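Local structure of SPbeta prophage-derived uncharacterized protein YorR (Bacillus subtilis, 3KB2) at residues Lys14-Ala19 with Trp151-Ile156; Tyr70-Lys73 with Ser78-Thr81; Ala96-Leu101 with Glu134-Ala139. The protein is probably a nucleotide kinase, perhaps acting on dTMP, and binds a guanosine nucleotide together with magnesium. All coordinates share one frame; numbering follows the deposited sequence.

Contact 1: Lys14-Ala19 with Trp151-Ile156; sequences KSTVAA and WSSDEI. With MG (magnesium ion), chain D; G3D (guanosine-3'-monophosphate-5'-diphosphate), chain C.
Thr16 and Ser153 meet beside the guanine of the bound nucleotide: CG2 of Thr16 lies 3.3 Å from OG of Ser153, a carbon-to-hydroxyl touch. The Thr16 side chain divides its work. With OG1 beside its own backbone N (chi1 -58°), hydroxyl and amide both donate to the alpha-phosphate oxygen O1A, OG1 at 2.7 Å, while the methyl is left facing the second helix. Ser153 reads the base, its N donating to guanine O6 at 3.1 Å; its OG lies 3.0 Å from N7 of the guanine. Ser152 just before it caps helix 153-166, and with Glu155 forms a capping box: Glu155 N donates to Ser152 OG, and Ser152 N to Glu155 OE2 from above the carboxylate plane. Deeper in, Val17 CG2 rests on Ile156 CG2 at 3.9 Å, the two side chains crossing at about a right angle.

Towards the phosphates the P-loop takes over. Lys14, bent at chi3 and chi4, curls so that NZ and its own N both donate to O2B. Ser15 OG binds magnesium at 2.3 Å, completing six ligands with O3B and four waters, and also hydrogen-bonds Asp61. Behind the contact, Leu101 of strand 96-102 packs against Lys14, Val17 and Ile156, so helices 14-25 and 153-166 sit side by side over that strand, Ala18 reaching Ile59 of strand 58-61.

Contact 2: Tyr70-Lys73 with Ser78-Thr81; sequences YAKK and SILT
Ala71 and Ile79 press together across the bend that follows helix 64-70, and they carry the tight part of this contact. The methyl of Ala71 stands 3.3 Å from CB of Ile79, closer than carbons usually come, and CD1 of the same isoleucine is 3.5 Å from that methyl. Ile79 presents one whole branch: CG1 extends anti to its backbone N (chi1 -177°), and the chain continues extended to CD1, so CB, CG1 and CD1 all run past Ala71 CB. The CA atoms of Ala71 and Ile79 are 5.5 Å apart, an approach the small alanine side chain probably allows.

The looser side belongs to Lys72. Its exposed chain, bent at chi2 and extended beyond, slants over the end of Ile79, where CE stays 4.0 Å from CD1; only CE and the ammonium end come near the isoleucine. The turn itself is braced by Lys73 N donating to Tyr70 O at 3.2 Å, and across the subunit interface Ala71 O takes a weak hydrogen bond from Lys75 NZ of the second subunit.

Beyond the contact, Ile79 also touches Asn67 and Leu68 of helix 64-70, while Leu80 turns to Phe46 and Phe49 of helix 42-52. Thr81 then caps the start of helix 82-92, so this loop connects helices 64-70 and 82-92 and leans on helix 42-52.

Contact 3: Ala96-Leu101 with Glu134-Ala139; sequences AKVVYL and EVMSNA
A Met-aromatic contact between Met136, a selenomethionine in this crystal, and Tyr100 seats the end of helix 122-137 on strand 96-102, which lies between strands 3-7 and 143-147 of the parallel sheet. The methylene does the closest touching: CG of Met136 sits over the middle of one ring face, 3.6 Å from the centroid of the Tyr100 ring and only 12° off its normal, a CH-pi contact. The selenium is less direct, lying obliquely 5.0 Å from the same centroid.

Met136 gets there by folding. Its chi1 of -66° sets CG beside the backbone N, and further bends at chi2 and chi3 turn the chain away from the ring and along the strand. The terminal CE consequently lands 3.6 Å from CG1 of Val98, and 3.8 Å from CB of Tyr100. One side chain therefore spans two alternate residues of the strand, Val98 and Tyr100, whose side chains point to the same face; Val99 between them points away from the helix. The Tyr100 ring also touches Tyr132 and Arg133 about one turn earlier in the helix, and Met136 reaches Tyr65 of helix 64-70.

Val98, Tyr100 and Met136 are all buried, and they meet through carbon and selenium. The polar business lies at the helix end, where Glu134 O accepts from both Asn138 N and Asn138 ND2, the side-chain bond being 3.0 Å; the two donors come from opposite faces of its carbonyl plane. Asn138 is where the chain leaves the helix, on its way to strand 143-147, the sheet's edge strand next to 96-102. A helix laid on a parallel sheet of strand order 2-3-1-4-5 in this way is characteristic of the P-loop kinase fold of nucleoside monophosphate kinases.

Strand 96-102 ties contacts 1 and 3 together from its two faces. Val98 and Tyr100 face helix 122-137 in contact 3, while Leu101 turns to contact 1, its CD1 lying 3.9 Å from CA of Lys14 and its CD2 4.0 Å from CD1 of Ile156. The centres of these two contacts are 16 Å apart. Contact 1 holds the nucleotide and magnesium directly; the Tyr100 side chain is about 10 Å from the nucleotide and about 13 Å from the metal. Contact 2 lies on the opposite side of the chain's centre from contact 1, 27 Å from it between centres and 16 Å from contact 3, touching neither.

Contact 1: Lys14-Ala19 with Trp151-Ile156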
ATOM      1  N   LYS A  14      -7.978 -11.252  11.123  1.00 12.41           N
ATOM      2  CA  LYS A  14      -9.197 -10.466  11.307  1.00 12.71           C
ATOM      3  C   LYS A  14     -10.401 -10.960  10.513  1.00 10.45           C
ATOM      4  O   LYS A  14     -11.451 -11.241  11.088  1.00  7.71           O
ATOM      5  CB  LYS A  14      -8.929  -8.984  11.003  1.00 14.13           C
ATOM      6  CG  LYS A  14      -7.871  -8.383  11.926  1.00 12.54           C
ATOM      7  CD  LYS A  14      -7.887  -6.862  11.927  1.00  9.03           C
ATOM      8  CE  LYS A  14      -7.823  -6.302  10.519  1.00  9.54           C
ATOM      9  NZ  LYS A  14      -6.686  -6.876   9.794  1.00  6.68           N
ATOM     10  N   SER A  15     -10.248 -11.083   9.199  1.00 15.68           N
ATOM     11  CA  SER A  15     -11.345 -11.524   8.344  1.00 10.43           C
ATOM     12  C   SER A  15     -11.769 -12.969   8.555  1.00 18.48           C
ATOM     13  O   SER A  15     -12.942 -13.317   8.396  1.00 11.01           O
ATOM     14  CB  SER A  15     -10.970 -11.288   6.891  1.00 16.21           C
ATOM     15  OG  SER A  15     -10.914  -9.890   6.666  1.00 22.01           O
ATOM     16  N   THR A  16     -10.799 -13.807   8.911  1.00 25.37           N
ATOM     17  CA  THR A  16     -11.040 -15.220   9.181  1.00 15.71           C
ATOM     18  C   THR A  16     -11.861 -15.281  10.468  1.00 20.45           C
ATOM     19  O   THR A  16     -12.910 -15.922  10.517  1.00 10.56           O
ATOM     20  CB  THR A  16      -9.705 -15.969   9.382  1.00  6.97           C
ATOM     21  OG1 THR A  16      -8.903 -15.801   8.211  1.00 11.25           O
ATOM     22  CG2 THR A  16      -9.934 -17.463   9.614  1.00 10.14           C
ATOM     23  N   VAL A  17     -11.384 -14.603  11.511  1.00 21.35           N
ATOM     24  CA  VAL A  17     -12.108 -14.600  12.777  1.00 20.87           C
ATOM     25  C   VAL A  17     -13.527 -14.120  12.538  1.00 11.75           C
ATOM     26  O   VAL A  17     -14.483 -14.731  13.005  1.00 13.76           O
ATOM     27  CB  VAL A  17     -11.429 -13.691  13.824  1.00 12.51           C
ATOM     28  CG1 VAL A  17     -12.354 -13.479  15.013  1.00 11.40           C
ATOM     29  CG2 VAL A  17     -10.148 -14.339  14.290  1.00  9.42           C
ATOM     30  N   ALA A  18     -13.654 -13.030  11.791  1.00 10.48           N
ATOM     31  CA  ALA A  18     -14.951 -12.450  11.476  1.00  7.36           C
ATOM     32  C   ALA A  18     -15.895 -13.483  10.852  1.00 14.35           C
ATOM     33  O   ALA A  18     -17.077 -13.572  11.210  1.00  9.62           O
ATOM     34  CB  ALA A  18     -14.762 -11.274  10.530  1.00  6.55           C
ATOM     35  N   ALA A  19     -15.368 -14.261   9.912  1.00 13.66           N
ATOM     36  CA  ALA A  19     -16.155 -15.281   9.230  1.00 12.35           C
ATOM     37  C   ALA A  19     -16.589 -16.393  10.180  1.00 13.89           C
ATOM     38  O   ALA A  19     -17.701 -16.905  10.082  1.00  7.71           O
ATOM     39  CB  ALA A  19     -15.342 -15.874   8.073  1.00 21.55           C
ATOM     40  N   TRP A 151      -1.963 -17.760  18.851  1.00 21.46           N
ATOM     41  CA  TRP A 151      -3.382 -18.060  18.978  1.00 14.77           C
ATOM     42  C   TRP A 151      -3.994 -18.217  17.592  1.00 13.38           C
ATOM     43  O   TRP A 151      -3.850 -17.328  16.752  1.00  9.54           O
ATOM     44  CB  TRP A 151      -4.068 -16.918  19.706  1.00 25.72           C
ATOM     45  CG  TRP A 151      -4.430 -17.227  21.090  1.00 21.71           C
ATOM     46  CD1 TRP A 151      -5.575 -17.828  21.521  1.00 24.52           C
ATOM     47  CD2 TRP A 151      -3.645 -16.972  22.254  1.00 24.92           C
ATOM     48  NE1 TRP A 151      -5.557 -17.961  22.887  1.00 31.32           N
ATOM     49  CE2 TRP A 151      -4.381 -17.443  23.363  1.00 22.65           C
ATOM     50  CE3 TRP A 151      -2.393 -16.386  22.469  1.00 18.39           C
ATOM     51  CZ2 TRP A 151      -3.904 -17.356  24.670  1.00 33.09           C
ATOM     52  CZ3 TRP A 151      -1.913 -16.297  23.775  1.00 36.38           C
ATOM     53  CH2 TRP A 151      -2.672 -16.780  24.860  1.00 33.98           C
ATOM     54  N   SER A 152      -4.683 -19.330  17.348  1.00 12.92           N
ATOM     55  CA  SER A 152      -5.309 -19.574  16.032  1.00 19.39           C
ATOM     56  C   SER A 152      -6.676 -18.890  15.920  1.00 12.67           C
ATOM     57  O   SER A 152      -7.294 -18.575  16.931  1.00 16.09           O
ATOM     58  CB  SER A 152      -5.491 -21.075  15.803  1.00 18.09           C
ATOM     59  OG  SER A 152      -6.536 -21.578  16.614  1.00 14.14           O
ATOM     60  N   SER A 153      -7.164 -18.676  14.699  1.00 21.28           N
ATOM     61  CA  SER A 153      -8.459 -18.019  14.527  1.00 15.22           C
ATOM     62  C   SER A 153      -9.586 -18.810  15.185  1.00 19.20           C
ATOM     63  O   SER A 153     -10.592 -18.237  15.590  1.00 17.45           O
ATOM     64  CB  SER A 153      -8.770 -17.770  13.042  1.00  9.22           C
ATOM     65  OG  SER A 153      -8.679 -18.946  12.265  1.00 19.68           O
ATOM     66  N   ASP A 154      -9.428 -20.125  15.293  1.00 16.97           N
ATOM     67  CA  ASP A 154     -10.448 -20.934  15.950  1.00 14.93           C
ATOM     68  C   ASP A 154     -10.468 -20.598  17.434  1.00 11.76           C
ATOM     69  O   ASP A 154     -11.514 -20.294  17.999  1.00 19.90           O
ATOM     70  CB  ASP A 154     -10.152 -22.427  15.796  1.00 26.34           C
ATOM     71  CG  ASP A 154     -10.814 -23.032  14.581  1.00 25.40           C
ATOM     72  OD1 ASP A 154     -10.753 -24.271  14.427  1.00 33.18           O
ATOM     73  OD2 ASP A 154     -11.392 -22.268  13.784  1.00 36.32           O
ATOM     74  N   GLU A 155      -9.300 -20.665  18.059  1.00 10.72           N
ATOM     75  CA  GLU A 155      -9.165 -20.379  19.478  1.00 12.51           C
ATOM     76  C   GLU A 155      -9.620 -18.962  19.816  1.00 19.31           C
ATOM     77  O   GLU A 155     -10.232 -18.733  20.861  1.00 12.72           O
ATOM     78  CB  GLU A 155      -7.711 -20.595  19.922  1.00 19.39           C
ATOM     79  CG  GLU A 155      -7.317 -22.073  20.048  1.00 27.35           C
ATOM     80  CD  GLU A 155      -5.808 -22.298  20.160  1.00 37.13           C
ATOM     81  OE1 GLU A 155      -5.404 -23.444  20.464  1.00 36.91           O
ATOM     82  OE2 GLU A 155      -5.030 -21.344  19.934  1.00 26.04           O
ATOM     83  N   ILE A 156      -9.333 -18.017  18.927  1.00 16.90           N
ATOM     84  CA  ILE A 156      -9.733 -16.640  19.153  1.00 16.46           C
ATOM     85  C   ILE A 156     -11.261 -16.517  19.072  1.00 18.25           C
ATOM     86  O   ILE A 156     -11.895 -16.010  20.002  1.00 19.09           O
ATOM     87  CB  ILE A 156      -8.993 -15.701  18.155  1.00 17.78           C
ATOM     88  CG1 ILE A 156      -7.522 -15.602  18.588  1.00  7.15           C
ATOM     89  CG2 ILE A 156      -9.631 -14.301  18.120  1.00  5.51           C
ATOM     90  CD1 ILE A 156      -6.643 -14.786  17.676  1.00  1.00           C
TER
HETATM   91 MG    MG D 181      -9.082  -8.655   5.977  1.00 21.61          MG
HETATM   92  PB  G3D C 180      -6.484 -10.259   7.771  1.00 19.03           P
HETATM   93  O1B G3D C 180      -5.607  -9.338   6.919  1.00 17.86           O
HETATM   94  O2B G3D C 180      -6.517 -10.008   9.215  1.00 17.73           O
HETATM   95  O3B G3D C 180      -8.022 -10.207   7.163  1.00 19.49           O
HETATM   96  PA  G3D C 180      -7.057 -13.017   7.232  1.00 20.34           P
HETATM   97  O3A G3D C 180      -6.110 -11.748   7.511  1.00 26.80           O
HETATM   98  O1A G3D C 180      -8.002 -13.244   8.314  1.00 25.79           O
HETATM   99  O2A G3D C 180      -7.594 -12.847   5.802  1.00 26.59           O
HETATM  100  O5' G3D C 180      -5.959 -14.259   7.333  1.00 20.31           O
HETATM  101  C5' G3D C 180      -4.709 -13.906   6.609  1.00 14.94           C
HETATM  102  C4' G3D C 180      -4.231 -15.416   6.345  1.00 22.60           C
HETATM  103  O4' G3D C 180      -3.878 -16.166   7.519  1.00 14.77           O
HETATM  104  C3' G3D C 180      -5.077 -16.298   5.587  1.00 20.17           C
HETATM  105  O3' G3D C 180      -4.369 -17.024   4.615  1.00 26.36           O
HETATM  106  C2' G3D C 180      -5.926 -17.171   6.557  1.00 17.00           C
HETATM  107  O2' G3D C 180      -6.237 -18.344   6.047  1.00 28.27           O
HETATM  108  C1' G3D C 180      -4.563 -17.423   7.568  1.00 18.35           C
HETATM  109  N9  G3D C 180      -5.079 -17.953   8.885  1.00 22.48           N
HETATM  110  C8  G3D C 180      -6.355 -17.697   9.367  1.00 18.14           C
HETATM  111  N7  G3D C 180      -6.254 -18.384  10.527  1.00 10.30           N
HETATM  112  C5  G3D C 180      -5.088 -19.132  10.694  1.00 15.39           C
HETATM  113  C6  G3D C 180      -4.768 -19.867  11.664  1.00  6.77           C
HETATM  114  O6  G3D C 180      -5.218 -20.242  12.790  1.00 18.16           O
HETATM  115  N1  G3D C 180      -3.364 -20.376  11.487  1.00 15.08           N
HETATM  116  C2  G3D C 180      -2.788 -20.007  10.400  1.00 13.16           C
HETATM  117  N2  G3D C 180      -1.366 -20.464  10.282  1.00 20.90           N
HETATM  118  N3  G3D C 180      -3.096 -19.164   9.428  1.00 19.16           N
HETATM  119  C4  G3D C 180      -4.357 -18.806   9.657  1.00 12.83           C
HETATM  120  P1  G3D C 180      -4.632 -17.091   3.286  1.00 43.69           P
HETATM  121  O4P G3D C 180      -5.470 -18.208   2.975  1.00 43.70           O
HETATM  122  O5P G3D C 180      -3.164 -17.382   2.698  1.00 48.41           O
HETATM  123  O6P G3D C 180      -4.930 -15.795   2.527  1.00 34.14           O
HETATM  124  O   HOH W   1      -8.690 -10.714   4.897  1.00 15.14           O
HETATM  125  O   HOH W   2      -9.415  -7.168   7.655  1.00 25.17           O
HETATM  126  O   HOH W   3      -9.982  -7.862   4.021  1.00 36.57           O
HETATM  127  O   HOH W   4      -7.138  -7.579   5.603  1.00 34.53           O

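Contact 2: Tyr70-Lys73 with Ser78-Thr81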
ATOM      1  N   TYR A  70      -4.091   4.586   9.580  1.00 22.56           N
ATOM      2  CA  TYR A  70      -3.866   4.874   8.171  1.00 22.39           C
ATOM      3  C   TYR A  70      -3.961   6.329   7.748  1.00 26.03           C
ATOM      4  O   TYR A  70      -3.522   6.685   6.651  1.00 23.95           O
ATOM      5  CB  TYR A  70      -4.795   4.002   7.321  1.00 24.51           C
ATOM      6  CG  TYR A  70      -4.465   2.529   7.440  1.00 34.16           C
ATOM      7  CD1 TYR A  70      -3.215   2.046   7.050  1.00 27.97           C
ATOM      8  CD2 TYR A  70      -5.381   1.624   7.984  1.00 28.95           C
ATOM      9  CE1 TYR A  70      -2.877   0.703   7.204  1.00 40.85           C
ATOM     10  CE2 TYR A  70      -5.051   0.273   8.141  1.00 38.17           C
ATOM     11  CZ  TYR A  70      -3.797  -0.178   7.750  1.00 34.74           C
ATOM     12  OH  TYR A  70      -3.452  -1.501   7.923  1.00 40.19           O
ATOM     13  N   ALA A  71      -4.520   7.170   8.614  1.00 22.54           N
ATOM     14  CA  ALA A  71      -4.641   8.588   8.311  1.00 25.14           C
ATOM     15  C   ALA A  71      -3.267   9.242   8.462  1.00 27.03           C
ATOM     16  O   ALA A  71      -3.004  10.310   7.911  1.00 18.43           O
ATOM     17  CB  ALA A  71      -5.644   9.241   9.247  1.00 24.28           C
ATOM     18  N   LYS A  72      -2.389   8.583   9.207  1.00 24.28           N
ATOM     19  CA  LYS A  72      -1.050   9.096   9.417  1.00 24.28           C
ATOM     20  C   LYS A  72      -0.092   8.547   8.357  1.00 26.90           C
ATOM     21  O   LYS A  72       1.101   8.860   8.370  1.00 29.49           O
ATOM     22  CB  LYS A  72      -0.552   8.710  10.811  1.00 26.46           C
ATOM     23  CG  LYS A  72      -1.450   9.156  11.951  1.00 32.87           C
ATOM     24  CD  LYS A  72      -1.560  10.667  12.025  1.00 37.62           C
ATOM     25  CE  LYS A  72      -2.492  11.092  13.151  1.00 45.58           C
ATOM     26  NZ  LYS A  72      -2.758  12.556  13.125  1.00 46.54           N
ATOM     27  N   LYS A  73      -0.607   7.736   7.434  1.00 20.19           N
ATOM     28  CA  LYS A  73       0.239   7.151   6.388  1.00 25.32           C
ATOM     29  C   LYS A  73      -0.087   7.567   4.957  1.00 23.47           C
ATOM     30  O   LYS A  73       0.795   7.599   4.100  1.00 27.48           O
ATOM     31  CB  LYS A  73       0.203   5.621   6.472  1.00 21.62           C
ATOM     32  CG  LYS A  73       1.438   4.989   7.098  1.00 26.76           C
ATOM     33  CD  LYS A  73       1.641   5.441   8.533  1.00 24.76           C
ATOM     34  CE  LYS A  73       2.927   4.864   9.131  1.00 29.05           C
ATOM     35  NZ  LYS A  73       4.154   5.254   8.377  1.00 29.77           N
ATOM     36  N   SER A  78      -8.882  11.306   5.084  1.00 14.60           N
ATOM     37  CA  SER A  78      -9.544  11.859   6.262  1.00 16.49           C
ATOM     38  C   SER A  78      -9.418  11.048   7.544  1.00 17.52           C
ATOM     39  O   SER A  78      -9.394   9.818   7.532  1.00 15.98           O
ATOM     40  CB  SER A  78     -11.029  12.077   5.979  1.00 15.98           C
ATOM     41  OG  SER A  78     -11.198  12.997   4.922  1.00 37.53           O
ATOM     42  N   ILE A  79      -9.363  11.766   8.657  1.00 17.52           N
ATOM     43  CA  ILE A  79      -9.256  11.144   9.960  1.00 18.87           C
ATOM     44  C   ILE A  79     -10.304  11.708  10.902  1.00 18.97           C
ATOM     45  O   ILE A  79     -10.702  12.864  10.783  1.00 22.12           O
ATOM     46  CB  ILE A  79      -7.857  11.368  10.582  1.00 21.36           C
ATOM     47  CG1 ILE A  79      -7.762  10.643  11.919  1.00 18.59           C
ATOM     48  CG2 ILE A  79      -7.608  12.852  10.828  1.00 17.77           C
ATOM     49  CD1 ILE A  79      -6.332  10.496  12.393  1.00 25.60           C
ATOM     50  N   LEU A  80     -10.773  10.887  11.830  1.00 15.83           N
ATOM     51  CA  LEU A  80     -11.743  11.375  12.794  1.00 16.24           C
ATOM     52  C   LEU A  80     -11.050  12.356  13.726  1.00 16.04           C
ATOM     53  O   LEU A  80      -9.844  12.269  13.930  1.00 17.61           O
ATOM     54  CB  LEU A  80     -12.281  10.223  13.626  1.00 15.88           C
ATOM     55  CG  LEU A  80     -13.178   9.283  12.849  1.00 12.21           C
ATOM     56  CD1 LEU A  80     -13.370   8.028  13.638  1.00 18.30           C
ATOM     57  CD2 LEU A  80     -14.490   9.974  12.549  1.00 12.43           C
ATOM     58  N   THR A  81     -11.810  13.295  14.283  1.00 17.68           N
ATOM     59  CA  THR A  81     -11.243  14.241  15.231  1.00 15.80           C
ATOM     60  C   THR A  81     -11.395  13.590  16.603  1.00 25.61           C
ATOM     61  O   THR A  81     -12.127  12.608  16.754  1.00 26.17           O
ATOM     62  CB  THR A  81     -11.999  15.601  15.262  1.00 16.01           C
ATOM     63  OG1 THR A  81     -13.363  15.390  15.636  1.00 17.31           O
ATOM     64  CG2 THR A  81     -11.944  16.283  13.912  1.00 19.60           C
TER

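Contact 3: Ala96-Leu101 with Glu134-Ala139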
ATOM      1  N   ALA A  96     -20.414  -2.611  22.659  1.00 18.02           N
ATOM      2  CA  ALA A  96     -19.246  -2.921  21.875  1.00 17.92           C
ATOM      3  C   ALA A  96     -18.229  -3.804  22.555  1.00 23.42           C
ATOM      4  O   ALA A  96     -18.044  -3.757  23.772  1.00 25.05           O
ATOM      5  CB  ALA A  96     -18.585  -1.631  21.413  1.00 22.03           C
ATOM      6  N   LYS A  97     -17.592  -4.636  21.739  1.00 23.31           N
ATOM      7  CA  LYS A  97     -16.527  -5.530  22.170  1.00 19.51           C
ATOM      8  C   LYS A  97     -15.424  -5.209  21.171  1.00 21.65           C
ATOM      9  O   LYS A  97     -15.528  -5.557  19.989  1.00 18.54           O
ATOM     10  CB  LYS A  97     -16.950  -6.996  22.038  1.00 28.02           C
ATOM     11  CG  LYS A  97     -17.286  -7.686  23.359  1.00 27.57           C
ATOM     12  CD  LYS A  97     -18.396  -6.963  24.114  1.00 38.46           C
ATOM     13  CE  LYS A  97     -18.879  -7.771  25.318  1.00 39.99           C
ATOM     14  NZ  LYS A  97     -17.800  -8.041  26.308  1.00 31.56           N
ATOM     15  N   VAL A  98     -14.391  -4.514  21.642  1.00 16.82           N
ATOM     16  CA  VAL A  98     -13.282  -4.117  20.786  1.00 19.15           C
ATOM     17  C   VAL A  98     -12.153  -5.128  20.800  1.00 15.71           C
ATOM     18  O   VAL A  98     -11.506  -5.330  21.823  1.00 16.62           O
ATOM     19  CB  VAL A  98     -12.708  -2.751  21.201  1.00 16.50           C
ATOM     20  CG1 VAL A  98     -11.619  -2.340  20.224  1.00 18.16           C
ATOM     21  CG2 VAL A  98     -13.813  -1.718  21.225  1.00 16.48           C
ATOM     22  N   VAL A  99     -11.915  -5.759  19.659  1.00 14.36           N
ATOM     23  CA  VAL A  99     -10.860  -6.756  19.569  1.00 11.41           C
ATOM     24  C   VAL A  99      -9.644  -6.238  18.820  1.00 14.62           C
ATOM     25  O   VAL A  99      -9.767  -5.638  17.754  1.00 21.33           O
ATOM     26  CB  VAL A  99     -11.374  -8.020  18.874  1.00 11.17           C
ATOM     27  CG1 VAL A  99     -10.286  -9.073  18.830  1.00 10.19           C
ATOM     28  CG2 VAL A  99     -12.577  -8.527  19.597  1.00 12.63           C
ATOM     29  N   TYR A 100      -8.468  -6.464  19.391  1.00 15.92           N
ATOM     30  CA  TYR A 100      -7.216  -6.034  18.782  1.00 17.01           C
ATOM     31  C   TYR A 100      -6.395  -7.285  18.487  1.00 12.79           C
ATOM     32  O   TYR A 100      -5.907  -7.951  19.398  1.00 16.08           O
ATOM     33  CB  TYR A 100      -6.457  -5.094  19.743  1.00 20.66           C
ATOM     34  CG  TYR A 100      -5.032  -4.742  19.336  1.00 19.71           C
ATOM     35  CD1 TYR A 100      -4.685  -4.556  17.992  1.00 24.39           C
ATOM     36  CD2 TYR A 100      -4.026  -4.584  20.298  1.00 21.83           C
ATOM     37  CE1 TYR A 100      -3.374  -4.229  17.618  1.00 15.17           C
ATOM     38  CE2 TYR A 100      -2.712  -4.251  19.926  1.00 16.54           C
ATOM     39  CZ  TYR A 100      -2.396  -4.078  18.587  1.00 19.85           C
ATOM     40  OH  TYR A 100      -1.102  -3.768  18.206  1.00 21.00           O
ATOM     41  N   LEU A 101      -6.264  -7.618  17.213  1.00  6.69           N
ATOM     42  CA  LEU A 101      -5.495  -8.781  16.845  1.00  5.52           C
ATOM     43  C   LEU A 101      -4.146  -8.325  16.323  1.00 13.10           C
ATOM     44  O   LEU A 101      -4.074  -7.502  15.408  1.00 16.40           O
ATOM     45  CB  LEU A 101      -6.230  -9.586  15.778  1.00  8.79           C
ATOM     46  CG  LEU A 101      -7.621 -10.101  16.157  1.00 11.99           C
ATOM     47  CD1 LEU A 101      -8.140 -11.019  15.054  1.00  9.81           C
ATOM     48  CD2 LEU A 101      -7.553 -10.865  17.472  1.00 12.34           C
ATOM     49  N   GLU A 134      -0.169   1.928  19.960  1.00 31.00           N
ATOM     50  CA  GLU A 134      -0.414   3.231  20.569  1.00 36.73           C
ATOM     51  C   GLU A 134      -1.875   3.664  20.498  1.00 33.60           C
ATOM     52  O   GLU A 134      -2.437   4.141  21.487  1.00 34.88           O
ATOM     53  CB  GLU A 134       0.475   4.286  19.906  1.00 45.90           C
ATOM     54  CG  GLU A 134       0.682   5.552  20.729  1.00 58.22           C
ATOM     55  CD  GLU A 134       1.656   6.524  20.071  1.00 64.33           C
ATOM     56  OE1 GLU A 134       2.109   7.467  20.756  1.00 68.24           O
ATOM     57  OE2 GLU A 134       1.963   6.349  18.869  1.00 64.75           O
ATOM     58  N   VAL A 135      -2.495   3.501  19.334  1.00 33.54           N
ATOM     59  CA  VAL A 135      -3.892   3.886  19.186  1.00 29.63           C
ATOM     60  C   VAL A 135      -4.798   2.973  20.015  1.00 28.05           C
ATOM     61  O   VAL A 135      -5.806   3.429  20.555  1.00 25.63           O
ATOM     62  CB  VAL A 135      -4.348   3.856  17.701  1.00 30.06           C
ATOM     63  CG1 VAL A 135      -4.204   2.459  17.133  1.00 33.63           C
ATOM     64  CG2 VAL A 135      -5.803   4.308  17.595  1.00 27.67           C
HETATM   65  N   MSE A 136      -4.444   1.692  20.124  1.00 20.48           N
HETATM   66  CA  MSE A 136      -5.253   0.764  20.916  1.00 24.39           C
HETATM   67  C   MSE A 136      -5.096   1.021  22.413  1.00 21.48           C
HETATM   68  O   MSE A 136      -6.062   0.946  23.163  1.00 24.65           O
HETATM   69  CB  MSE A 136      -4.895  -0.700  20.614  1.00 29.01           C
HETATM   70  CG  MSE A 136      -5.236  -1.169  19.203  1.00 32.41           C
HETATM   71 SE   MSE A 136      -7.002  -0.655  18.561  1.00 47.12          SE
HETATM   72  CE  MSE A 136      -8.119  -1.732  19.718  1.00 19.02           C
ATOM     73  N   SER A 137      -3.876   1.314  22.846  1.00 29.07           N
ATOM     74  CA  SER A 137      -3.627   1.593  24.253  1.00 33.77           C
ATOM     75  C   SER A 137      -4.400   2.839  24.635  1.00 35.55           C
ATOM     76  O   SER A 137      -4.873   2.977  25.766  1.00 40.19           O
ATOM     77  CB  SER A 137      -2.140   1.838  24.498  1.00 33.59           C
ATOM     78  OG  SER A 137      -1.383   0.689  24.174  1.00 45.30           O
ATOM     79  N   ASN A 138      -4.531   3.747  23.676  1.00 31.66           N
ATOM     80  CA  ASN A 138      -5.237   4.997  23.911  1.00 31.27           C
ATOM     81  C   ASN A 138      -6.726   4.957  23.641  1.00 29.12           C
ATOM     82  O   ASN A 138      -7.404   5.990  23.684  1.00 27.63           O
ATOM     83  CB  ASN A 138      -4.594   6.102  23.091  1.00 33.75           C
ATOM     84  CG  ASN A 138      -3.449   6.733  23.811  1.00 32.73           C
ATOM     85  OD1 ASN A 138      -3.634   7.672  24.591  1.00 35.84           O
ATOM     86  ND2 ASN A 138      -2.253   6.205  23.592  1.00 31.09           N
ATOM     87  N   ALA A 139      -7.232   3.760  23.371  1.00 20.03           N
ATOM     88  CA  ALA A 139      -8.651   3.579  23.106  1.00 30.03           C
ATOM     89  C   ALA A 139      -9.470   3.994  24.319  1.00 26.78           C
ATOM     90  O   ALA A 139      -9.096   3.709  25.457  1.00 30.01           O
ATOM     91  CB  ALA A 139      -8.935   2.129  22.764  1.00 20.41           C
TER